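Long-range contact in MHC class I protein (PDB 6LUP), which probably presents peptides at the cell surface to T cells, as a nurse shark MHC class I heavy chain: residues A[210-224]-A[232-244]. Sequence-based numbering, arbitrary orientation.
Sequences NLFRDSAKIDETEST and GSYQIHRSTEFDP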
loop_
_atom_site.group_PDB
_atom_site.type_symbol
_atom_site.label_atom_id
_atom_site.label_comp_id
_atom_site.label_asym_id
_atom_site.label_seq_id
_atom_site.Cartn_x
_atom_site.Cartn_y
_atom_site.Cartn_z
ATOM N N ASN A 210 4.910 19.206 -11.127
ATOM C CA ASN A 210 5.471 20.484 -10.719
ATOM C C ASN A 210 4.752 21.646 -11.381
ATOM O O ASN A 210 4.311 21.543 -12.528
ATOM C CB ASN A 210 6.967 20.531 -11.037
ATOM C CG ASN A 210 7.762 19.483 -10.276
ATOM O OD1 ASN A 210 7.998 19.619 -9.077
ATOM N ND2 ASN A 210 8.184 18.437 -10.974
ATOM N N LEU A 211 4.640 22.749 -10.648
ATOM C CA LEU A 211 3.946 23.939 -11.128
ATOM C C LEU A 211 4.912 25.037 -11.541
ATOM O O LEU A 211 5.970 25.210 -10.934
ATOM C CB LEU A 211 2.972 24.454 -10.068
ATOM C CG LEU A 211 1.568 23.840 -10.070
ATOM C CD1 LEU A 211 1.567 22.368 -9.678
ATOM C CD2 LEU A 211 0.666 24.634 -9.141
ATOM N N PHE A 212 4.533 25.774 -12.580
ATOM C CA PHE A 212 5.392 26.800 -13.161
ATOM C C PHE A 212 4.681 28.129 -13.378
ATOM O O PHE A 212 3.575 28.182 -13.927
ATOM C CB PHE A 212 5.995 26.312 -14.482
ATOM C CG PHE A 212 7.116 25.330 -14.311
ATOM C CD1 PHE A 212 6.853 23.975 -14.117
ATOM C CD2 PHE A 212 8.438 25.755 -14.349
ATOM C CE1 PHE A 212 7.889 23.071 -13.954
ATOM C CE2 PHE A 212 9.477 24.850 -14.191
ATOM C CZ PHE A 212 9.203 23.506 -13.995
ATOM N N ARG A 213 5.336 29.201 -12.937
ATOM C CA ARG A 213 4.874 30.558 -13.190
ATOM C C ARG A 213 5.757 31.206 -14.246
ATOM O O ARG A 213 6.932 31.477 -13.993
ATOM C CB ARG A 213 4.882 31.389 -11.906
ATOM C CG ARG A 213 4.365 32.806 -12.095
ATOM C CD ARG A 213 4.247 33.549 -10.777
ATOM N NE ARG A 213 3.768 34.915 -10.980
ATOM C CZ ARG A 213 4.556 35.972 -11.164
ATOM N NH1 ARG A 213 4.019 37.173 -11.343
ATOM N NH2 ARG A 213 5.879 35.835 -11.167
ATOM N N ASP A 214 5.183 31.427 -15.428
ATOM C CA ASP A 214 5.844 32.130 -16.533
ATOM C C ASP A 214 7.275 31.630 -16.811
ATOM O O ASP A 214 8.218 32.425 -16.887
ATOM C CB ASP A 214 5.824 33.649 -16.274
ATOM C CG ASP A 214 5.926 34.469 -17.549
ATOM O OD1 ASP A 214 5.225 34.147 -18.533
ATOM O OD2 ASP A 214 6.699 35.452 -17.563
ATOM N N SER A 215 7.418 30.309 -16.955
ATOM C CA SER A 215 8.711 29.638 -17.203
ATOM C C SER A 215 9.573 29.418 -15.951
ATOM O O SER A 215 10.645 28.816 -16.029
ATOM C CB SER A 215 9.531 30.349 -18.298
ATOM O OG SER A 215 8.933 30.205 -19.576
ATOM N N ALA A 216 9.101 29.895 -14.802
ATOM C CA ALA A 216 9.821 29.712 -13.542
ATOM C C ALA A 216 9.185 28.629 -12.675
ATOM O O ALA A 216 7.962 28.496 -12.627
ATOM C CB ALA A 216 9.906 31.026 -12.777
ATOM N N LYS A 217 10.031 27.864 -11.991
ATOM C CA LYS A 217 9.590 26.795 -11.099
ATOM C C LYS A 217 9.022 27.354 -9.794
ATOM O O LYS A 217 9.629 28.224 -9.168
ATOM C CB LYS A 217 10.765 25.846 -10.826
ATOM C CG LYS A 217 10.593 24.874 -9.667
ATOM C CD LYS A 217 9.692 23.703 -10.022
ATOM C CE LYS A 217 10.013 22.488 -9.166
ATOM N NZ LYS A 217 9.740 22.716 -7.720
ATOM N N ILE A 218 7.857 26.848 -9.391
ATOM C CA ILE A 218 7.186 27.314 -8.173
ATOM C C ILE A 218 7.492 26.435 -6.952
ATOM O O ILE A 218 7.112 25.260 -6.901
ATOM C CB ILE A 218 5.654 27.434 -8.361
ATOM C CG1 ILE A 218 5.313 28.351 -9.537
ATOM C CG2 ILE A 218 4.992 27.950 -7.090
ATOM C CD1 ILE A 218 3.838 28.394 -9.877
ATOM N N ASP A 219 8.188 27.020 -5.977
ATOM C CA ASP A 219 8.334 26.421 -4.652
ATOM C C ASP A 219 7.152 26.858 -3.793
ATOM O O ASP A 219 6.214 27.464 -4.310
ATOM C CB ASP A 219 9.652 26.844 -4.008
ATOM C CG ASP A 219 10.856 26.263 -4.715
ATOM O OD1 ASP A 219 11.242 26.801 -5.776
ATOM O OD2 ASP A 219 11.421 25.271 -4.202
ATOM N N GLU A 220 7.200 26.566 -2.491
ATOM C CA GLU A 220 6.089 26.875 -1.580
ATOM C C GLU A 220 4.779 26.457 -2.251
ATOM O O GLU A 220 3.936 27.287 -2.614
ATOM C CB GLU A 220 6.079 28.362 -1.185
ATOM C CG GLU A 220 5.190 28.698 0.009
ATOM C CD GLU A 220 5.147 30.186 0.348
ATOM O OE1 GLU A 220 5.989 30.963 -0.160
ATOM O OE2 GLU A 220 4.263 30.586 1.138
ATOM N N THR A 221 4.644 25.151 -2.438
ATOM C CA THR A 221 3.500 24.578 -3.124
ATOM C C THR A 221 2.878 23.489 -2.251
ATOM O O THR A 221 3.588 22.773 -1.534
ATOM C CB THR A 221 3.897 24.056 -4.528
ATOM O OG1 THR A 221 2.750 23.513 -5.187
ATOM C CG2 THR A 221 5.006 23.000 -4.450
ATOM N N GLU A 222 1.554 23.380 -2.296
ATOM C CA GLU A 222 0.843 22.433 -1.441
ATOM C C GLU A 222 0.434 21.157 -2.183
ATOM O O GLU A 222 -0.149 21.209 -3.268
ATOM C CB GLU A 222 -0.363 23.101 -0.783
ATOM C CG GLU A 222 -0.860 22.368 0.453
ATOM C CD GLU A 222 -1.114 23.293 1.630
ATOM O OE1 GLU A 222 -1.463 24.475 1.412
ATOM O OE2 GLU A 222 -0.963 22.829 2.784
ATOM N N SER A 223 0.745 20.013 -1.585
ATOM C CA SER A 223 0.486 18.731 -2.221
ATOM C C SER A 223 -0.103 17.715 -1.255
ATOM O O SER A 223 0.391 17.543 -0.140
ATOM C CB SER A 223 1.768 18.182 -2.853
ATOM O OG SER A 223 1.547 16.902 -3.418
ATOM N N THR A 224 -1.160 17.042 -1.699
ATOM C CA THR A 224 -1.753 15.943 -0.944
ATOM C C THR A 224 -0.794 14.762 -0.878
ATOM O O THR A 224 -0.850 13.963 0.054
ATOM C CB THR A 224 -3.065 15.437 -1.582
ATOM O OG1 THR A 224 -2.826 15.018 -2.935
ATOM C CG2 THR A 224 -4.145 16.506 -1.542
ATOM N N GLY A 232 -7.339 0.470 -8.193
ATOM C CA GLY A 232 -5.923 0.182 -8.390
ATOM C C GLY A 232 -5.114 1.350 -8.934
ATOM O O GLY A 232 -3.887 1.275 -9.006
ATOM N N SER A 233 -5.786 2.430 -9.321
ATOM C CA SER A 233 -5.090 3.626 -9.801
ATOM C C SER A 233 -4.827 4.609 -8.657
ATOM O O SER A 233 -5.270 4.391 -7.527
ATOM C CB SER A 233 -5.865 4.296 -10.941
ATOM O OG SER A 233 -7.035 4.937 -10.465
ATOM N N TYR A 234 -4.097 5.683 -8.955
ATOM C CA TYR A 234 -3.713 6.671 -7.947
ATOM C C TYR A 234 -4.063 8.094 -8.375
ATOM O O TYR A 234 -4.361 8.344 -9.544
ATOM C CB TYR A 234 -2.217 6.548 -7.629
ATOM C CG TYR A 234 -1.823 5.163 -7.167
ATOM C CD1 TYR A 234 -1.528 4.157 -8.092
ATOM C CD2 TYR A 234 -1.778 4.846 -5.810
ATOM C CE1 TYR A 234 -1.188 2.881 -7.680
ATOM C CE2 TYR A 234 -1.435 3.569 -5.386
ATOM C CZ TYR A 234 -1.141 2.592 -6.326
ATOM O OH TYR A 234 -0.799 1.322 -5.922
ATOM N N GLN A 235 -4.034 9.014 -7.416
ATOM C CA GLN A 235 -4.299 10.428 -7.675
ATOM C C GLN A 235 -3.402 11.329 -6.829
ATOM O O GLN A 235 -2.859 10.902 -5.805
ATOM C CB GLN A 235 -5.778 10.770 -7.440
ATOM C CG GLN A 235 -6.238 10.653 -5.994
ATOM C CD GLN A 235 -7.575 11.324 -5.744
ATOM O OE1 GLN A 235 -8.623 10.835 -6.167
ATOM N NE2 GLN A 235 -7.544 12.445 -5.042
ATOM N N ILE A 236 -3.249 12.575 -7.271
ATOM C CA ILE A 236 -2.484 13.576 -6.535
ATOM C C ILE A 236 -2.978 14.982 -6.869
ATOM O O ILE A 236 -3.345 15.271 -8.013
ATOM C CB ILE A 236 -0.957 13.446 -6.782
ATOM C CG1 ILE A 236 -0.180 14.438 -5.903
ATOM C CG2 ILE A 236 -0.618 13.578 -8.264
ATOM C CD1 ILE A 236 1.311 14.173 -5.821
ATOM N N HIS A 237 -3.003 15.837 -5.850
ATOM C CA HIS A 237 -3.359 17.240 -6.011
ATOM C C HIS A 237 -2.167 18.091 -5.612
ATOM O O HIS A 237 -1.679 17.984 -4.486
ATOM C CB HIS A 237 -4.557 17.603 -5.128
ATOM C CG HIS A 237 -5.835 16.926 -5.518
ATOM N ND1 HIS A 237 -6.963 17.628 -5.887
ATOM C CD2 HIS A 237 -6.170 15.616 -5.586
ATOM C CE1 HIS A 237 -7.937 16.779 -6.164
ATOM N NE2 HIS A 237 -7.481 15.552 -5.994
ATOM N N ARG A 238 -1.682 18.910 -6.540
ATOM C CA ARG A 238 -0.727 19.960 -6.195
ATOM C C ARG A 238 -1.306 21.336 -6.499
ATOM O O ARG A 238 -1.683 21.630 -7.635
ATOM C CB ARG A 238 0.625 19.776 -6.888
ATOM C CG ARG A 238 1.703 20.658 -6.272
ATOM C CD ARG A 238 3.063 20.511 -6.932
ATOM N NE ARG A 238 3.701 19.230 -6.639
ATOM C CZ ARG A 238 4.288 18.912 -5.486
ATOM N NH1 ARG A 238 4.320 19.774 -4.480
ATOM N NH2 ARG A 238 4.843 17.719 -5.340
ATOM N N SER A 239 -1.373 22.172 -5.468
ATOM C CA SER A 239 -1.969 23.499 -5.585
ATOM C C SER A 239 -1.078 24.597 -5.014
ATOM O O SER A 239 -0.327 24.384 -4.055
ATOM C CB SER A 239 -3.337 23.534 -4.903
ATOM O OG SER A 239 -3.230 23.149 -3.544
ATOM N N THR A 240 -1.177 25.776 -5.619
ATOM C CA THR A 240 -0.441 26.944 -5.165
ATOM C C THR A 240 -1.380 28.133 -4.974
ATOM O O THR A 240 -2.522 28.113 -5.444
ATOM C CB THR A 240 0.705 27.311 -6.137
ATOM O OG1 THR A 240 1.600 28.225 -5.493
ATOM C CG2 THR A 240 0.170 27.933 -7.435
ATOM N N GLU A 241 -0.886 29.155 -4.275
ATOM C CA GLU A 241 -1.623 30.400 -4.069
ATOM C C GLU A 241 -1.821 31.159 -5.380
ATOM O O GLU A 241 -0.956 31.138 -6.261
ATOM C CB GLU A 241 -0.922 31.280 -3.033
ATOM C CG GLU A 241 -1.060 30.785 -1.598
ATOM C CD GLU A 241 -2.397 31.138 -0.957
ATOM O OE1 GLU A 241 -2.430 31.286 0.284
ATOM O OE2 GLU A 241 -3.413 31.272 -1.676
ATOM N N PHE A 242 -2.948 31.837 -5.551
ATOM C CA PHE A 242 -3.290 32.449 -6.855
ATOM C C PHE A 242 -3.848 33.917 -6.955
ATOM O O PHE A 242 -4.532 34.357 -6.055
ATOM C CB PHE A 242 -4.313 31.466 -7.436
ATOM C CG PHE A 242 -4.708 31.738 -8.829
ATOM C CD1 PHE A 242 -3.766 31.932 -9.784
ATOM C CD2 PHE A 242 -6.021 31.813 -9.164
ATOM C CE1 PHE A 242 -4.130 32.221 -11.060
ATOM C CE2 PHE A 242 -6.401 32.085 -10.441
ATOM C CZ PHE A 242 -5.454 32.280 -11.397
ATOM N N ASP A 243 -3.553 34.653 -8.048
ATOM C CA ASP A 243 -4.377 35.770 -8.594
ATOM C C ASP A 243 -4.987 35.619 -10.019
ATOM O O ASP A 243 -4.253 35.474 -10.958
ATOM C CB ASP A 243 -3.539 37.040 -8.596
ATOM C CG ASP A 243 -3.613 37.798 -7.284
ATOM O OD1 ASP A 243 -4.710 37.947 -6.721
ATOM O OD2 ASP A 243 -2.559 38.263 -6.817
ATOM N N PRO A 244 -6.304 35.804 -10.158
ATOM C CA PRO A 244 -7.147 35.620 -11.350
ATOM C C PRO A 244 -6.934 36.703 -12.409
ATOM O O PRO A 244 -7.102 36.448 -13.603
ATOM C CB PRO A 244 -8.573 35.696 -10.789
ATOM C CG PRO A 244 -8.445 36.393 -9.477
ATOM C CD PRO A 244 -7.115 35.967 -8.938
#
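R238 runs its long side chain between L211, T221 and S223 and makes the largest single contribution to the contact. With CG anti to the backbone N (chi1 -166°) the chain leaves strand 234-241 extended, then bends at chi3, which brings the guanidinium back over S223. CB of S223 lies over one face of that group, towards its rim, 3.4 Å from R238 NH1. T221 crosses the arginine at about a right angle, its OG1 3.2 Å from R238 CG and its CG2 reaching NH1. From the other sheet, L211 comes in obliquely and sets CD1 against R238 CD at 3.6 Å. R238 NE hydrogen-bonds to the carbonyl of V209, so a polar link joins the two sheets beside this apolar one.

L211 and T240 run past each other in opposite directions, CD2 of L211 meeting T240 CG2 at 3.7 Å. I218 crosses T240 at about a right angle, its CG2 3.8 Å from T240 OG1, so a methyl packs against the hydroxyl there.

Backbone pairing sets this register. E222 and S239 form a hydrogen-bonded antiparallel pair, with S239 N to E222 O at 2.7 Å and E222 N to S239 O at 2.8 Å; S223 and R238 make the adjoining non-hydrogen-bonded pair. Further along, T224 N donates to H237 O, and H237 N returns a bond of 3.0 Å to T224 OG1, a side-chain oxygen standing in for a backbone carbonyl. H237 also hydrogen-bonds through ND1 to an aromatic side chain of the other protein chain.

This is the immunoglobulin C1-set sandwich: 222-228 is an edge strand within its chain, hairpin partner of 234-241, which has 194-202 on its other flank, while 208-213 belongs to the facing sheet beside 250-255.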